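Long-range contacts in inositol monophosphatase family protein (Staphylococcus aureus subsp. aureus MSSA476, PDB 4I3Y), which probably catalyses the magnesium-dependent hydrolysis of inositol monophosphates to inositol and phosphate, a reaction that lithium inhibits: residues 48-53 with 100-105; 94-99 with 107-112; 126-131 with 191-196; 209-214 with 244-249. One frame throughout, in Å; residues are numbered along the deposited sequence.

Contact 1: 48-53 with 100-105; sequences LVTNVD and ANLVKQ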
# COMPACT_ATOMS: atom_id res chain seq x y z
N LEU A 48 -6.57 12.77 -13.38
CA LEU A 48 -7.20 11.79 -14.31
C LEU A 48 -8.69 11.47 -14.01
O LEU A 48 -9.12 11.54 -12.86
CB LEU A 48 -6.42 10.49 -14.25
CG LEU A 48 -5.28 10.27 -15.23
CD1 LEU A 48 -4.62 11.55 -15.65
CD2 LEU A 48 -4.28 9.21 -14.77
N VAL A 49 -9.43 11.09 -15.05
CA VAL A 49 -10.80 10.56 -14.91
C VAL A 49 -10.99 9.49 -15.98
O VAL A 49 -10.47 9.64 -17.09
CB VAL A 49 -11.95 11.65 -14.93
CG1 VAL A 49 -11.99 12.49 -16.22
CG2 VAL A 49 -13.31 10.98 -14.75
N THR A 50 -11.62 8.38 -15.62
CA THR A 50 -11.81 7.34 -16.64
C THR A 50 -13.30 7.04 -16.83
O THR A 50 -14.16 7.59 -16.15
CB THR A 50 -11.12 6.03 -16.24
OG1 THR A 50 -11.83 5.42 -15.14
CG2 THR A 50 -9.61 6.28 -15.88
N ASN A 51 -13.56 6.15 -17.78
CA ASN A 51 -14.88 5.65 -18.04
C ASN A 51 -15.36 4.87 -16.84
O ASN A 51 -16.57 4.80 -16.61
CB ASN A 51 -14.82 4.74 -19.25
CG ASN A 51 -14.04 3.48 -18.96
OD1 ASN A 51 -14.61 2.38 -18.97
ND2 ASN A 51 -12.74 3.62 -18.69
N VAL A 52 -14.44 4.30 -16.06
CA VAL A 52 -14.83 3.60 -14.84
C VAL A 52 -15.44 4.61 -13.83
O VAL A 52 -16.55 4.39 -13.30
CB VAL A 52 -13.66 2.84 -14.20
CG1 VAL A 52 -14.08 2.17 -12.88
CG2 VAL A 52 -13.01 1.85 -15.18
N ASP A 53 -14.71 5.69 -13.54
CA ASP A 53 -15.24 6.75 -12.68
C ASP A 53 -16.63 7.19 -13.20
O ASP A 53 -17.59 7.24 -12.43
CB ASP A 53 -14.34 8.02 -12.65
CG ASP A 53 -12.87 7.73 -12.34
OD1 ASP A 53 -12.17 7.07 -13.18
OD2 ASP A 53 -12.42 8.21 -11.24
N ALA A 100 -5.66 7.61 -9.93
CA ALA A 100 -4.29 7.42 -10.41
C ALA A 100 -3.88 5.97 -10.17
O ALA A 100 -3.35 5.34 -11.05
CB ALA A 100 -3.29 8.43 -9.76
N ASN A 101 -4.18 5.43 -8.98
CA ASN A 101 -3.87 4.03 -8.68
C ASN A 101 -4.68 3.10 -9.54
O ASN A 101 -4.17 2.07 -9.98
CB ASN A 101 -4.18 3.71 -7.21
CG ASN A 101 -3.16 4.26 -6.27
OD1 ASN A 101 -2.06 4.66 -6.68
ND2 ASN A 101 -3.51 4.32 -5.00
N LEU A 102 -5.96 3.40 -9.77
CA LEU A 102 -6.72 2.59 -10.77
C LEU A 102 -6.02 2.47 -12.11
O LEU A 102 -5.87 1.36 -12.66
CB LEU A 102 -8.16 3.16 -10.95
CG LEU A 102 -8.97 2.62 -12.14
CD1 LEU A 102 -9.13 1.14 -12.01
CD2 LEU A 102 -10.30 3.30 -12.36
N VAL A 103 -5.57 3.62 -12.66
CA VAL A 103 -5.00 3.68 -14.00
C VAL A 103 -3.64 3.01 -14.01
O VAL A 103 -3.37 2.18 -14.89
CB VAL A 103 -4.89 5.18 -14.51
CG1 VAL A 103 -4.04 5.31 -15.77
CG2 VAL A 103 -6.26 5.78 -14.77
N LYS A 104 -2.76 3.41 -13.08
CA LYS A 104 -1.39 2.87 -13.04
C LYS A 104 -1.30 1.45 -12.47
O LYS A 104 -0.39 0.70 -12.82
CB LYS A 104 -0.44 3.80 -12.25
CG LYS A 104 -0.33 5.21 -12.83
CD LYS A 104 0.25 5.21 -14.26
CE LYS A 104 0.02 6.57 -14.96
NZ LYS A 104 0.76 6.65 -16.25
N GLN A 105 -2.20 1.06 -11.58
CA GLN A 105 -1.96 -0.17 -10.87
C GLN A 105 -3.11 -1.15 -10.89
O GLN A 105 -2.92 -2.35 -10.53
CB GLN A 105 -1.61 0.11 -9.40
CG GLN A 105 -0.46 1.13 -9.14
CD GLN A 105 -0.05 1.04 -7.66
OE1 GLN A 105 -0.30 1.97 -6.84
NE2 GLN A 105 0.48 -0.12 -7.28
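Leu48, Thr50 and Val52 meet Leu102 and Val103 in a contact that is apolar across the interface, with no hydrogen bond joining the two segments. Val103 sets both of its methyls against Leu48 CD2, and the two side chains cross at about a right angle, with Leu48 CD2 4.0 Å from Val103 CG2. Val103 CG2 comes closer to the methyl of Thr50, at 3.6 Å from Thr50 CG2, where the two side chains run past each other in opposite directions. Leu102 sends CD2 alone into the first turn of helix 51-67. Leu102 CD2 lies 3.9 Å from Val52 CB and 3.8 Å from Thr50 OG1, and CG anti to the backbone N (chi1 168°) carries the leucine branch there.

Strand 48-50 thus passes into helix 51-67 against the flank of helix 99-105, and Thr50 and Asp53 close the turn as a capping box. The hydrogen bonds nearest the contact lie within 48-53. Asp53 OD1 accepts two from Thr50: the backbone N at 2.8 Å comes from above the carboxylate plane, whereas the hydroxyl OG1 at 2.6 Å arrives nearly along the C-O axis. Thr50 OG1 in turn accepts a weak capping bond from Val52 N at 3.0 Å. This double grip fixes the rotation of the Asp53 carboxylate, whose OD2 bonds Thr99 OG1 beside the bound magnesium and phosphate. Beyond the apolar patch, helix 99-105 faces the second subunit, where Lys104 forms a cation-pi contact with Phe183 of that subunit.

Contact 2: 94-99 with 107-112; sequences DPIDGT and EDYCII. With MG (magnesium ion), chain D; PO4 (phosphate ion), chain C.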
# COMPACT_ATOMS: atom_id res chain seq x y z
N ASP A 94 -17.65 9.69 -4.20
CA ASP A 94 -16.43 9.63 -5.02
C ASP A 94 -16.48 8.30 -5.81
O ASP A 94 -16.31 7.23 -5.20
CB ASP A 94 -15.21 9.64 -4.14
CG ASP A 94 -13.96 9.96 -4.92
OD1 ASP A 94 -13.93 9.70 -6.14
OD2 ASP A 94 -13.08 10.55 -4.29
N PRO A 95 -16.77 8.36 -7.14
CA PRO A 95 -17.04 7.06 -7.76
C PRO A 95 -15.80 6.19 -7.85
O PRO A 95 -15.90 4.96 -7.72
CB PRO A 95 -17.59 7.43 -9.12
CG PRO A 95 -17.01 8.83 -9.41
CD PRO A 95 -17.01 9.50 -8.07
N ILE A 96 -14.63 6.80 -8.10
CA ILE A 96 -13.39 6.06 -7.87
C ILE A 96 -12.48 7.02 -7.09
O ILE A 96 -12.13 8.08 -7.60
CB ILE A 96 -12.68 5.64 -9.17
CG1 ILE A 96 -13.46 4.53 -9.95
CG2 ILE A 96 -11.21 5.25 -8.86
CD1 ILE A 96 -13.33 3.17 -9.30
N ASP A 97 -12.14 6.67 -5.85
CA ASP A 97 -11.21 7.47 -5.10
C ASP A 97 -9.85 6.76 -5.28
O ASP A 97 -9.78 5.58 -5.08
CB ASP A 97 -11.59 7.62 -3.64
CG ASP A 97 -10.48 8.38 -2.85
OD1 ASP A 97 -10.18 9.51 -3.27
OD2 ASP A 97 -9.96 7.84 -1.85
N GLY A 98 -8.81 7.48 -5.68
CA GLY A 98 -7.57 6.86 -6.17
C GLY A 98 -7.59 6.47 -7.65
O GLY A 98 -7.08 5.39 -8.04
N THR A 99 -8.12 7.34 -8.50
CA THR A 99 -8.09 7.15 -9.95
C THR A 99 -6.67 6.91 -10.49
O THR A 99 -6.48 6.10 -11.38
CB THR A 99 -8.77 8.35 -10.67
OG1 THR A 99 -10.06 8.56 -10.06
CG2 THR A 99 -9.00 8.05 -12.12
N GLU A 107 -5.19 -1.29 -8.59
CA GLU A 107 -5.19 -1.78 -7.24
C GLU A 107 -5.16 -0.54 -6.38
O GLU A 107 -4.78 0.53 -6.86
CB GLU A 107 -3.95 -2.63 -6.95
CG GLU A 107 -4.07 -3.35 -5.63
CD GLU A 107 -3.01 -4.42 -5.42
OE1 GLU A 107 -2.29 -4.79 -6.36
OE2 GLU A 107 -2.93 -4.93 -4.29
N ASP A 108 -5.51 -0.68 -5.12
CA ASP A 108 -5.43 0.50 -4.20
C ASP A 108 -6.33 1.65 -4.62
O ASP A 108 -5.91 2.84 -4.65
CB ASP A 108 -3.97 0.96 -3.96
CG ASP A 108 -3.19 -0.08 -3.18
OD1 ASP A 108 -3.85 -0.92 -2.53
OD2 ASP A 108 -1.94 -0.06 -3.17
N TYR A 109 -7.59 1.32 -4.88
CA TYR A 109 -8.59 2.39 -5.14
C TYR A 109 -9.91 1.92 -4.53
O TYR A 109 -10.07 0.74 -4.30
CB TYR A 109 -8.70 2.79 -6.66
CG TYR A 109 -9.15 1.64 -7.51
CD1 TYR A 109 -10.52 1.39 -7.73
CD2 TYR A 109 -8.25 0.71 -7.99
CE1 TYR A 109 -10.96 0.28 -8.44
CE2 TYR A 109 -8.70 -0.40 -8.74
CZ TYR A 109 -10.05 -0.61 -8.95
OH TYR A 109 -10.48 -1.73 -9.69
N CYS A 110 -10.87 2.83 -4.32
CA CYS A 110 -12.09 2.49 -3.67
C CYS A 110 -13.23 3.36 -4.21
O CYS A 110 -13.01 4.31 -5.01
CB CYS A 110 -11.93 2.70 -2.13
SG CYS A 110 -11.48 4.42 -1.65
N ILE A 111 -14.44 3.02 -3.81
CA ILE A 111 -15.61 3.82 -4.12
C ILE A 111 -16.05 4.40 -2.77
O ILE A 111 -16.14 3.65 -1.79
CB ILE A 111 -16.73 2.95 -4.71
CG1 ILE A 111 -16.28 2.27 -5.98
CG2 ILE A 111 -18.01 3.76 -4.99
CD1 ILE A 111 -17.34 1.30 -6.50
N ILE A 112 -16.28 5.71 -2.71
CA ILE A 112 -16.72 6.36 -1.49
C ILE A 112 -18.20 6.85 -1.55
O ILE A 112 -18.61 7.64 -2.46
CB ILE A 112 -15.79 7.52 -1.05
CG1 ILE A 112 -14.35 6.98 -0.96
CG2 ILE A 112 -16.25 8.15 0.29
CD1 ILE A 112 -13.27 8.00 -0.58
MG MG D . -12.53 10.18 -7.42
P PO4 C . -9.94 10.89 -7.33
O1 PO4 C . -9.55 12.36 -7.50
O2 PO4 C . -8.70 9.96 -7.22
O3 PO4 C . -10.75 10.85 -6.05
O4 PO4 C . -10.69 10.47 -8.63
O HOH W 1 -13.79 9.84 -9.29
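Asp94 pairs with Ile112, and Asp97 with Cys110, as antiparallel hydrogen-bonded pairs whose register slips by one residue between them, a beta bulge. Within each pair both backbone bonds form, the shortest being Asp97 N to Cys110 O at 2.7 Å. At the bulge the chain turns a corner, and the carbonyl of Ile96 faces the metal, while Ile96 CA rests against Cys110 O in a CA-H...O contact.

Asp94 and Asp97 project from the same face as Cys110 and Ile112. Ile112 CD1 packs obliquely against the Asp97 side chain, 3.5 Å from Asp97 CB, and Asp97 OD2 is bonded by Gly192 N, which helps to set the carboxylate. On the other side of the chain Ile96 CD1 reaches Tyr109 CD1 at 3.7 Å, isoleucine and ring meeting obliquely. Gly98 has positive phi (84°), and Gly98 O and Asp97 O each lie 3.4 Å from Tyr109 CB.

Magnesium is held by Asp94 OD1 at 2.0 Å, Ile96 O at 2.1 Å, phosphate O3 and O4, a water and Glu76. The chi1 of Asp94, -164°, extends its carboxylate to the ion. At the start of helix 99-105 the phosphate O2 accepts from Gly98 N at 2.9 Å and Thr99 N at 3.0 Å, so the anion sits at a helix N-terminus, whose dipole would probably favour it. Although this phosphate probably came from the crystallisation liquor, its position is consistent with that of a substrate phosphate. The sequence Asp-Pro-Ile-Asp-Gly-Thr matches a signature motif of the inositol monophosphatase family, here forming the metal and phosphate site.

Contact 3: 126-131 with 191-196; sequences VYDYPH and CGLDSM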
# COMPACT_ATOMS: atom_id res chain seq x y z
N VAL A 126 -16.91 2.81 2.21
CA VAL A 126 -15.63 2.79 1.49
C VAL A 126 -15.43 1.38 0.93
O VAL A 126 -15.15 0.42 1.68
CB VAL A 126 -14.41 3.21 2.32
CG1 VAL A 126 -13.16 3.19 1.42
CG2 VAL A 126 -14.61 4.62 2.91
N TYR A 127 -15.59 1.26 -0.38
CA TYR A 127 -15.50 -0.07 -0.99
C TYR A 127 -14.15 -0.25 -1.61
O TYR A 127 -13.92 0.28 -2.74
CB TYR A 127 -16.60 -0.32 -2.06
CG TYR A 127 -16.68 -1.76 -2.56
CD1 TYR A 127 -16.17 -2.83 -1.79
CD2 TYR A 127 -17.30 -2.07 -3.79
CE1 TYR A 127 -16.23 -4.13 -2.25
CE2 TYR A 127 -17.36 -3.38 -4.28
CZ TYR A 127 -16.83 -4.39 -3.51
OH TYR A 127 -16.90 -5.65 -3.97
N ASP A 128 -13.31 -1.02 -0.93
CA ASP A 128 -12.01 -1.41 -1.49
C ASP A 128 -12.27 -2.54 -2.47
O ASP A 128 -12.28 -3.71 -2.09
CB ASP A 128 -11.14 -1.86 -0.34
CG ASP A 128 -9.75 -2.33 -0.78
OD1 ASP A 128 -9.49 -2.54 -1.93
OD2 ASP A 128 -8.94 -2.51 0.11
N TYR A 129 -12.53 -2.17 -3.73
CA TYR A 129 -13.02 -3.14 -4.68
C TYR A 129 -11.90 -4.15 -5.06
O TYR A 129 -12.17 -5.35 -5.13
CB TYR A 129 -13.64 -2.49 -5.92
CG TYR A 129 -13.71 -3.47 -7.08
CD1 TYR A 129 -14.73 -4.42 -7.13
CD2 TYR A 129 -12.74 -3.50 -8.05
CE1 TYR A 129 -14.78 -5.35 -8.14
CE2 TYR A 129 -12.78 -4.42 -9.07
CZ TYR A 129 -13.83 -5.33 -9.08
OH TYR A 129 -13.88 -6.28 -10.02
N PRO A 130 -10.65 -3.68 -5.27
CA PRO A 130 -9.61 -4.67 -5.67
C PRO A 130 -9.48 -5.82 -4.65
O PRO A 130 -9.13 -6.96 -5.03
CB PRO A 130 -8.32 -3.84 -5.73
CG PRO A 130 -8.84 -2.45 -6.05
CD PRO A 130 -10.09 -2.31 -5.22
N HIS A 131 -9.80 -5.55 -3.39
CA HIS A 131 -9.64 -6.59 -2.39
C HIS A 131 -10.98 -7.07 -1.87
O HIS A 131 -11.00 -7.82 -0.92
CB HIS A 131 -8.63 -6.21 -1.29
CG HIS A 131 -7.22 -6.23 -1.79
ND1 HIS A 131 -6.48 -5.08 -1.99
CD2 HIS A 131 -6.47 -7.25 -2.27
CE1 HIS A 131 -5.31 -5.40 -2.51
NE2 HIS A 131 -5.28 -6.71 -2.70
N CYS A 191 -7.27 8.41 -0.62
CA CYS A 191 -7.69 9.01 0.66
C CYS A 191 -8.55 8.06 1.50
O CYS A 191 -8.33 7.92 2.69
CB CYS A 191 -8.45 10.32 0.44
SG CYS A 191 -8.80 11.21 1.97
N GLY A 192 -9.56 7.47 0.88
CA GLY A 192 -10.40 6.56 1.63
C GLY A 192 -9.70 5.35 2.16
O GLY A 192 -10.07 4.84 3.18
N LEU A 193 -8.71 4.83 1.44
CA LEU A 193 -8.00 3.65 1.92
C LEU A 193 -6.97 3.99 3.00
O LEU A 193 -6.81 3.25 4.02
CB LEU A 193 -7.28 2.96 0.73
CG LEU A 193 -8.33 2.31 -0.23
CD1 LEU A 193 -7.55 1.56 -1.30
CD2 LEU A 193 -9.36 1.37 0.44
N ASP A 194 -6.22 5.06 2.76
CA ASP A 194 -5.28 5.49 3.78
C ASP A 194 -6.11 5.85 5.04
O ASP A 194 -5.64 5.64 6.18
CB ASP A 194 -4.48 6.74 3.33
CG ASP A 194 -3.37 6.43 2.32
OD1 ASP A 194 -2.25 5.95 2.73
OD2 ASP A 194 -3.60 6.77 1.12
N SER A 195 -7.35 6.37 4.86
CA SER A 195 -8.20 6.67 6.08
C SER A 195 -8.58 5.43 6.82
O SER A 195 -8.51 5.37 8.05
CB SER A 195 -9.44 7.46 5.72
OG SER A 195 -9.02 8.70 5.18
N MET A 196 -8.93 4.40 6.06
CA MET A 196 -9.34 3.15 6.70
C MET A 196 -8.17 2.49 7.42
O MET A 196 -8.36 1.77 8.40
CB MET A 196 -9.91 2.15 5.69
CG MET A 196 -11.31 2.45 5.18
SD MET A 196 -12.57 2.73 6.51
CE MET A 196 -12.69 4.52 6.33
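Val126 and Met196 reach toward each other tip to tip, while Asp128 and Leu193 cross at about a right angle; these two meetings pin helix 191-200 onto strand 120-128. The helix is part of the middle layer of the five-layered alpha/beta fold, with the seven-stranded sheet under one side and strand 205-208 of the second sheet on the other. The axes of 126-128 and 191-196 run almost perpendicular, at 95°, and come within 9.0 Å.

Val126 splits its two methyls between helix residues. Val126 CG2 points at the thioether end of methionine, 3.9 Å from Met196 CE, and the bend of the Met196 chain at chi2 and chi3 brings that methyl back to the strand. Val126 CG1, anti to the backbone N (chi1 -178°), lies over the helix backbone at 3.9 Å from Gly192 O. Gly192, without a side chain, lets the valine methyl lie directly on the helix backbone.

Leu193 contributes a single branch. Leu193 CD2 lies 3.8 Å from Asp128 CB and sits about as near to the carboxylate, so that the aliphatic end touches both the methylene and the flat polar group. Asp128 is also the centre of an inverse gamma turn as the chain leaves the strand, and its OD1 takes a weak bond from His131 N. Within the helix, Cys191 O is gripped twice by the same serine. Ser195 OG bonds Cys191 O at 2.7 Å, and the backbone N of that serine reaches the oxygen from the opposite face of its carbonyl plane.

Contact 4: 209-214 with 244-249; sequences TNPKPW and APFIIS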
# COMPACT_ATOMS: atom_id res chain seq x y z
N THR A 209 -3.96 17.69 2.54
CA THR A 209 -3.96 19.16 2.72
C THR A 209 -4.88 19.88 1.76
O THR A 209 -4.95 21.08 1.77
CB THR A 209 -2.57 19.83 2.55
OG1 THR A 209 -2.09 19.55 1.23
CG2 THR A 209 -1.63 19.31 3.55
N ASN A 210 -5.55 19.15 0.90
CA ASN A 210 -6.50 19.79 0.03
C ASN A 210 -7.52 18.81 -0.55
O ASN A 210 -7.61 18.69 -1.78
CB ASN A 210 -5.73 20.54 -1.06
CG ASN A 210 -6.65 21.36 -1.95
OD1 ASN A 210 -6.41 21.48 -3.17
ND2 ASN A 210 -7.72 21.92 -1.37
N PRO A 211 -8.30 18.12 0.31
CA PRO A 211 -9.27 17.19 -0.25
C PRO A 211 -10.56 17.87 -0.73
O PRO A 211 -10.97 18.91 -0.19
CB PRO A 211 -9.65 16.32 0.95
CG PRO A 211 -9.54 17.24 2.13
CD PRO A 211 -8.40 18.19 1.79
N LYS A 212 -11.25 17.21 -1.65
CA LYS A 212 -12.60 17.61 -2.04
C LYS A 212 -13.59 16.97 -1.10
O LYS A 212 -13.23 16.02 -0.40
CB LYS A 212 -12.87 17.14 -3.45
CG LYS A 212 -11.93 17.85 -4.42
CD LYS A 212 -12.35 19.30 -4.71
CE LYS A 212 -11.19 20.28 -4.89
NZ LYS A 212 -9.85 19.61 -4.97
N PRO A 213 -14.85 17.45 -1.12
CA PRO A 213 -15.89 16.90 -0.24
C PRO A 213 -15.99 15.34 -0.34
O PRO A 213 -16.09 14.67 0.71
CB PRO A 213 -17.18 17.57 -0.79
CG PRO A 213 -16.68 18.92 -1.22
CD PRO A 213 -15.32 18.66 -1.84
N TRP A 214 -15.95 14.83 -1.57
CA TRP A 214 -16.14 13.40 -1.87
C TRP A 214 -14.94 12.53 -1.41
O TRP A 214 -15.13 11.37 -1.10
CB TRP A 214 -16.47 13.17 -3.35
CG TRP A 214 -15.58 13.98 -4.27
CD1 TRP A 214 -14.28 13.68 -4.62
CD2 TRP A 214 -15.87 15.24 -4.90
NE1 TRP A 214 -13.78 14.65 -5.45
CE2 TRP A 214 -14.74 15.61 -5.66
CE3 TRP A 214 -17.01 16.07 -4.94
CZ2 TRP A 214 -14.68 16.79 -6.45
CZ3 TRP A 214 -16.96 17.26 -5.72
CH2 TRP A 214 -15.80 17.61 -6.45
N ALA A 244 -11.82 20.78 3.23
CA ALA A 244 -10.81 21.58 3.98
C ALA A 244 -9.56 20.74 4.15
O ALA A 244 -9.68 19.49 4.15
CB ALA A 244 -11.32 22.06 5.34
N PRO A 245 -8.37 21.38 4.30
CA PRO A 245 -7.20 20.63 4.68
C PRO A 245 -7.58 19.79 5.91
O PRO A 245 -8.23 20.31 6.83
CB PRO A 245 -6.19 21.75 5.04
CG PRO A 245 -6.56 22.89 4.10
CD PRO A 245 -8.06 22.83 4.20
N PHE A 246 -7.21 18.51 5.93
CA PHE A 246 -7.75 17.62 6.93
C PHE A 246 -6.79 16.58 7.40
O PHE A 246 -5.85 16.23 6.70
CB PHE A 246 -9.11 16.97 6.45
CG PHE A 246 -9.05 15.47 6.17
CD1 PHE A 246 -9.92 14.59 6.83
CD2 PHE A 246 -8.12 14.91 5.26
CE1 PHE A 246 -9.86 13.21 6.61
CE2 PHE A 246 -8.08 13.54 5.02
CZ PHE A 246 -8.92 12.68 5.70
N ILE A 247 -7.04 16.11 8.62
CA ILE A 247 -6.38 14.97 9.18
C ILE A 247 -7.44 13.99 9.70
O ILE A 247 -8.45 14.40 10.25
CB ILE A 247 -5.44 15.39 10.35
CG1 ILE A 247 -4.81 14.14 10.99
CG2 ILE A 247 -6.22 16.24 11.40
CD1 ILE A 247 -3.57 14.40 11.88
N ILE A 248 -7.28 12.70 9.43
CA ILE A 248 -7.95 11.67 10.26
C ILE A 248 -6.86 10.97 11.12
O ILE A 248 -5.82 10.57 10.58
CB ILE A 248 -8.79 10.68 9.43
CG1 ILE A 248 -9.53 9.71 10.38
CG2 ILE A 248 -7.92 10.01 8.33
CD1 ILE A 248 -10.60 8.95 9.62
N SER A 249 -7.07 10.88 12.44
CA SER A 249 -6.01 10.42 13.33
C SER A 249 -6.49 9.62 14.49
O SER A 249 -7.60 9.84 15.03
CB SER A 249 -5.21 11.64 13.86
OG SER A 249 -4.41 11.29 14.98
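Pro211 lies close against the carbonyl oxygen of Ala244, and this is the tight part of the contact. Two ring carbons share the oxygen: Pro211 CD is 3.0 Å from Ala244 O, and Pro211 CG is just as near. The approach is short for carbon and oxygen, and its exact value should not be pressed. The same CG also meets the aromatic group more loosely, with Pro211 CG 4.2 Å from Phe246 CD2 and oblique to the ring. No hydrogen bond crosses between the segments.

Behind these residues run two antiparallel neighbours of the five-stranded sheet, 205-208 and 246-249, joined by backbone bonds between Asn208 and Phe246. Segment 209-214 leaves the first strand, and Ala244 and Pro245 lead into the second. The turn then delivers Trp214 and the adjoining Asp215, the Trp-Asp pair that forms a second signature of the inositol monophosphatase family. Asp215 OD2 bonds Lys212 N and so fixes the turn before helix 213-216.

The solvent side is thinner. Pro245 touches backbone there: Pro245 CG stands 3.4 Å from Thr209 O, with CB close behind, while CB of Thr209 is directed away. Asn210 is exposed and offers little more than its backbone N, with Asn210 N 4.4 Å from Pro245 CA.

How the contacts relate
Contacts 1, 2 and 3 are buried, whereas contact 4 is partly open to solvent. Contact 2 alone relies on backbone pairing across its segments and on metal and phosphate; the other three join theirs by van der Waals contact. Contacts 1 and 2 share helix 99-105, and side-chain bonds join them, among them Asn101 ND2 with Asp108 O. Contacts 2 and 3 reach neighbouring strands of the seven-stranded sheet, linked by Ile111 O with Tyr127 N. Contact 4 belongs to the five-stranded sheet; its Phe246 and Ile248 pack on Cys191 and Ser195 of contact 3, and its Trp214 touches Asp94 of contact 2.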